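Inosine-uridine nucleoside N-ribohydrolase (Xanthomonas oryzae pv. oryzae, PDB 4KL0) binds a calcium ion in a Rossmann-like fold of the nucleoside hydrolase family and may hydrolyse N-glycosidic bonds. Local coordinates at residues A[33-38]-A[65-70]; A[167-172]-A[215-220]. One frame throughout, in Å; residues are numbered along the deposited sequence.

Contact 1 (A[33-38]-A[65-70]); sequences FTDPNK and VTLGDA. With CA (calcium ion), chain B.
Asp35 and Leu67 meet at a slant just past the ends of two parallel strands: Asp35 CB lies 3.6 Å from Leu67 CB, and one methyl of the leucine, CD2, reaches on to the carboxylate, 3.8 Å from Asp35 OD2. The same methyl also touches the bent Lys38 chain near its root, with Lys38 CG 3.6 Å from Leu67 CD2 and the two side chains at about a right angle. Leu67 thus backs the acid and the lysine together. Asp35 CG sits between its own backbone N and carbonyl carbon (chi1 54°), which turns the carboxylate toward the calcium ion, and OD1 binds the metal at 2.5 Å. OD2 instead accepts a bond from a metal-bound water at 2.6 Å, and that water in turn accepts from Lys38 NZ. A second water on the calcium also accepts from Lys38 NZ, so the ammonium group stands in the second shell. Behind this polar end the backbones are joined by a bond from Thr66 N to Thr34 O, fairly straight at 160°, while Val65 CG1 packs on Pro36 CD at 4.0 Å. The Thr34 side chain meets Val65 through its methyl, CG2 to CG2; its hydroxyl bonds to Asp42, another calcium ligand, and to Tyr46. Asp42, the carbonyl of Ile151 and Asp318 complete the protein part of the metal shell. The arrangement, an acid-rich loop leaving the C-terminal end of a parallel strand, is typical of the calcium site of the nucleoside hydrolase fold.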
# COMPACT_ATOMS: atom_id res chain seq x y z
N PHE A 33 -3.87 -6.16 -3.13
CA PHE A 33 -5.24 -5.68 -2.95
C PHE A 33 -5.15 -4.21 -2.57
O PHE A 33 -4.47 -3.88 -1.61
CB PHE A 33 -5.91 -6.49 -1.82
CG PHE A 33 -5.92 -7.96 -2.09
CD1 PHE A 33 -7.06 -8.56 -2.63
CD2 PHE A 33 -4.81 -8.72 -1.78
CE1 PHE A 33 -7.02 -9.97 -2.93
CE2 PHE A 33 -4.78 -10.11 -2.08
CZ PHE A 33 -5.94 -10.70 -2.63
N THR A 34 -5.73 -3.32 -3.38
CA THR A 34 -5.32 -1.89 -3.35
C THR A 34 -6.45 -0.95 -3.77
O THR A 34 -7.44 -1.39 -4.36
CB THR A 34 -4.15 -1.75 -4.31
OG1 THR A 34 -3.68 -0.40 -4.39
CG2 THR A 34 -4.51 -2.21 -5.70
N ASP A 35 -6.36 0.32 -3.35
CA ASP A 35 -7.44 1.31 -3.57
C ASP A 35 -6.81 2.64 -3.99
O ASP A 35 -6.88 3.62 -3.26
CB ASP A 35 -8.31 1.49 -2.30
CG ASP A 35 -7.48 1.84 -1.04
OD1 ASP A 35 -6.23 1.92 -1.12
OD2 ASP A 35 -8.13 2.10 0.03
N PRO A 36 -6.23 2.67 -5.18
CA PRO A 36 -5.41 3.86 -5.54
C PRO A 36 -6.24 5.12 -5.87
O PRO A 36 -7.47 5.09 -6.17
CB PRO A 36 -4.68 3.39 -6.81
CG PRO A 36 -5.67 2.38 -7.47
CD PRO A 36 -6.20 1.62 -6.22
N ASN A 37 -5.50 6.22 -5.83
CA ASN A 37 -6.01 7.56 -6.24
C ASN A 37 -7.01 8.20 -5.28
O ASN A 37 -7.79 9.06 -5.69
CB ASN A 37 -6.51 7.56 -7.67
CG ASN A 37 -6.43 8.94 -8.29
OD1 ASN A 37 -5.41 9.63 -8.10
ND2 ASN A 37 -7.48 9.36 -9.03
N LYS A 38 -7.00 7.80 -4.01
CA LYS A 38 -7.60 8.70 -3.01
C LYS A 38 -6.50 9.34 -2.16
O LYS A 38 -6.76 10.29 -1.39
CB LYS A 38 -8.69 8.01 -2.15
CG LYS A 38 -8.39 6.65 -1.53
CD LYS A 38 -7.58 6.75 -0.22
CE LYS A 38 -7.44 5.34 0.46
NZ LYS A 38 -6.60 5.49 1.70
N VAL A 65 -8.70 -4.40 -7.21
CA VAL A 65 -8.87 -2.99 -6.74
C VAL A 65 -10.23 -2.83 -6.05
O VAL A 65 -11.30 -3.26 -6.58
CB VAL A 65 -8.81 -2.04 -7.98
CG1 VAL A 65 -9.15 -0.63 -7.60
CG2 VAL A 65 -7.42 -2.12 -8.63
N THR A 66 -10.23 -2.13 -4.91
CA THR A 66 -11.47 -1.94 -4.16
C THR A 66 -11.66 -0.45 -3.87
O THR A 66 -10.94 0.37 -4.44
CB THR A 66 -11.47 -2.83 -2.87
OG1 THR A 66 -12.76 -2.83 -2.22
CG2 THR A 66 -10.40 -2.40 -1.84
N LEU A 67 -12.70 -0.11 -3.10
CA LEU A 67 -13.09 1.20 -2.56
C LEU A 67 -13.97 1.97 -3.55
O LEU A 67 -13.47 2.43 -4.60
CB LEU A 67 -11.86 2.09 -2.12
CG LEU A 67 -12.25 3.33 -1.32
CD1 LEU A 67 -12.65 2.93 0.14
CD2 LEU A 67 -10.99 4.18 -1.22
N GLY A 68 -15.26 2.04 -3.22
CA GLY A 68 -16.27 2.69 -4.02
C GLY A 68 -17.27 1.69 -4.59
O GLY A 68 -17.16 0.46 -4.44
N ASP A 69 -18.25 2.25 -5.28
CA ASP A 69 -19.20 1.40 -6.02
C ASP A 69 -18.56 0.79 -7.26
O ASP A 69 -17.37 1.05 -7.54
CB ASP A 69 -20.49 2.19 -6.29
CG ASP A 69 -20.36 3.27 -7.36
OD1 ASP A 69 -19.32 3.46 -8.03
OD2 ASP A 69 -21.37 3.98 -7.55
N ALA A 70 -19.30 -0.01 -8.03
CA ALA A 70 -18.66 -0.74 -9.11
C ALA A 70 -17.96 0.16 -10.11
O ALA A 70 -16.86 -0.11 -10.53
CB ALA A 70 -19.68 -1.60 -9.85
CA CA B . -4.18 2.13 0.27
O HOH W 1 -6.28 2.53 1.74
O HOH W 2 -3.88 4.44 1.13
O HOH W 3 -3.63 1.97 2.91

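Contact 2 (A[167-172]-A[215-220])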
# COMPACT_ATOMS: atom_id res chain seq x y z
N LEU A 167 -6.80 -24.01 -1.64
CA LEU A 167 -5.50 -23.70 -2.25
C LEU A 167 -4.63 -22.86 -1.32
O LEU A 167 -3.41 -23.08 -1.22
CB LEU A 167 -5.67 -22.98 -3.60
CG LEU A 167 -6.60 -23.68 -4.61
CD1 LEU A 167 -6.93 -22.83 -5.86
CD2 LEU A 167 -6.11 -25.10 -4.99
N VAL A 168 -5.26 -21.87 -0.66
CA VAL A 168 -4.49 -20.83 0.02
C VAL A 168 -3.68 -21.47 1.13
O VAL A 168 -2.55 -21.07 1.45
CB VAL A 168 -5.44 -19.70 0.61
CG1 VAL A 168 -4.71 -18.85 1.55
CG2 VAL A 168 -5.96 -18.80 -0.46
N ARG A 169 -4.23 -22.52 1.70
CA ARG A 169 -3.55 -23.16 2.81
C ARG A 169 -2.19 -23.70 2.35
O ARG A 169 -1.22 -23.59 3.06
CB ARG A 169 -4.46 -24.27 3.41
CG ARG A 169 -3.93 -24.86 4.73
CD ARG A 169 -4.90 -25.91 5.32
NE ARG A 169 -5.69 -26.53 4.25
CZ ARG A 169 -7.01 -26.74 4.31
NH1 ARG A 169 -7.71 -26.38 5.39
NH2 ARG A 169 -7.64 -27.31 3.27
N GLU A 170 -2.11 -24.22 1.12
CA GLU A 170 -0.85 -24.79 0.64
C GLU A 170 -0.05 -23.87 -0.29
O GLU A 170 1.15 -24.09 -0.52
CB GLU A 170 -1.11 -26.16 -0.00
CG GLU A 170 -1.94 -27.05 0.97
CD GLU A 170 -2.39 -28.38 0.37
OE1 GLU A 170 -3.59 -28.70 0.56
OE2 GLU A 170 -1.55 -29.11 -0.25
N LYS A 171 -0.68 -22.81 -0.81
CA LYS A 171 0.02 -21.95 -1.77
C LYS A 171 0.25 -20.46 -1.35
O LYS A 171 0.81 -19.68 -2.13
CB LYS A 171 -0.70 -22.01 -3.11
CG LYS A 171 -0.80 -23.43 -3.69
CD LYS A 171 0.48 -23.83 -4.42
CE LYS A 171 0.32 -25.11 -5.24
NZ LYS A 171 0.95 -26.35 -4.63
N VAL A 172 -0.16 -20.06 -0.15
CA VAL A 172 0.11 -18.66 0.24
C VAL A 172 1.08 -18.64 1.40
O VAL A 172 0.81 -19.21 2.48
CB VAL A 172 -1.18 -17.88 0.56
CG1 VAL A 172 -0.89 -16.51 1.23
CG2 VAL A 172 -1.99 -17.69 -0.71
N GLN A 215 -5.81 -17.16 10.18
CA GLN A 215 -5.34 -17.84 11.40
C GLN A 215 -5.88 -19.28 11.49
O GLN A 215 -5.13 -20.19 11.85
CB GLN A 215 -5.67 -17.05 12.65
CG GLN A 215 -4.81 -15.77 12.87
CD GLN A 215 -5.38 -14.87 13.96
OE1 GLN A 215 -4.91 -14.87 15.12
NE2 GLN A 215 -6.40 -14.05 13.59
N GLN A 216 -7.15 -19.48 11.14
CA GLN A 216 -7.71 -20.85 11.05
C GLN A 216 -7.00 -21.71 10.02
O GLN A 216 -6.90 -22.95 10.18
CB GLN A 216 -9.20 -20.79 10.74
CG GLN A 216 -9.91 -20.08 11.84
CD GLN A 216 -11.41 -19.97 11.61
OE1 GLN A 216 -11.91 -20.10 10.49
NE2 GLN A 216 -12.12 -19.75 12.69
N LEU A 217 -6.53 -21.09 8.94
CA LEU A 217 -5.85 -21.81 7.88
C LEU A 217 -4.31 -21.91 8.14
O LEU A 217 -3.59 -22.54 7.35
CB LEU A 217 -6.15 -21.19 6.52
CG LEU A 217 -7.53 -21.21 5.87
CD1 LEU A 217 -7.45 -20.42 4.60
CD2 LEU A 217 -7.92 -22.64 5.50
N GLY A 218 -3.82 -21.33 9.24
CA GLY A 218 -2.41 -21.40 9.59
C GLY A 218 -1.51 -20.55 8.71
O GLY A 218 -0.30 -20.81 8.58
N ILE A 219 -2.07 -19.50 8.11
CA ILE A 219 -1.23 -18.64 7.24
C ILE A 219 -0.69 -17.47 8.04
O ILE A 219 -1.48 -16.70 8.60
CB ILE A 219 -2.05 -18.09 6.13
CG1 ILE A 219 -2.60 -19.23 5.32
CG2 ILE A 219 -1.21 -17.15 5.26
CD1 ILE A 219 -3.78 -18.85 4.61
N PRO A 220 0.64 -17.29 8.11
CA PRO A 220 1.22 -16.22 8.94
C PRO A 220 0.64 -14.84 8.54
O PRO A 220 0.54 -14.58 7.34
CB PRO A 220 2.71 -16.24 8.60
CG PRO A 220 2.94 -17.69 8.10
CD PRO A 220 1.65 -18.12 7.42
O HOH W 4 -1.42 -23.63 5.84
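Ile219 is the residue that closes the buried side, sending one branch to each of Val168 and Val172. Its CG2 sits 4.1 Å from Val172 CG1, the two side chains meeting at a slant, and its other branch runs out to the Val168 methyl CG1 at about a right angle; the model brings that pair too close for its exact spacing to be trusted. Leu217 CD1 reaches the same Val168 methyl more distantly, at 4.4 Å. Leu161 of helix 155-163 touches both Val168 and Leu217, and Leu139 of helix 133-141 packs on Val168 and Val172, extending the apolar layer beyond the two segments. Helix 204-216 finishes here in a Schellman motif, with Gly218 at positive phi (73°), and the chain turns through Ile219 into strand 221-224; the partner segment likewise passes from helix 165-171 into strand 172-178, its parallel neighbour in the mixed, Rossmann-like sheet. Toward solvent the fit is looser. Arg169 holds CG anti to its backbone N (chi1 -171°), which carries the chain past the end of the other helix, with CG 3.5 Å from Leu217 O. Farther out, the chain bends at chi3 and NH1 comes 3.7 Å from Leu217 CD2, an oblique approach to the guanidinium. A water spans the backbones on this side, donating to Arg169 O at 2.8 Å and to Leu217 O at 2.9 Å.

In the fold
Both contacts sit where parallel strands of one mixed sheet meet its connecting segments, but they involve different strands and opposite strand ends. Contact 1 lies where strands 28-34 and 58-65 run out into loops, its centre about 11 Å from the centre of the chain; contact 2 lies where helices 165-171 and 204-216 lead into strands 172-178 and 221-224, its centre about 22 Å from the same point. Contact 1 is almost wholly buried and combines a direct backbone bond with calcium coordination and ordered metal waters. Contact 2, though farther out, is also mostly buried: aliphatic packing gives way to Arg169, its exposed member, and a bridging water, away from the annotated sites.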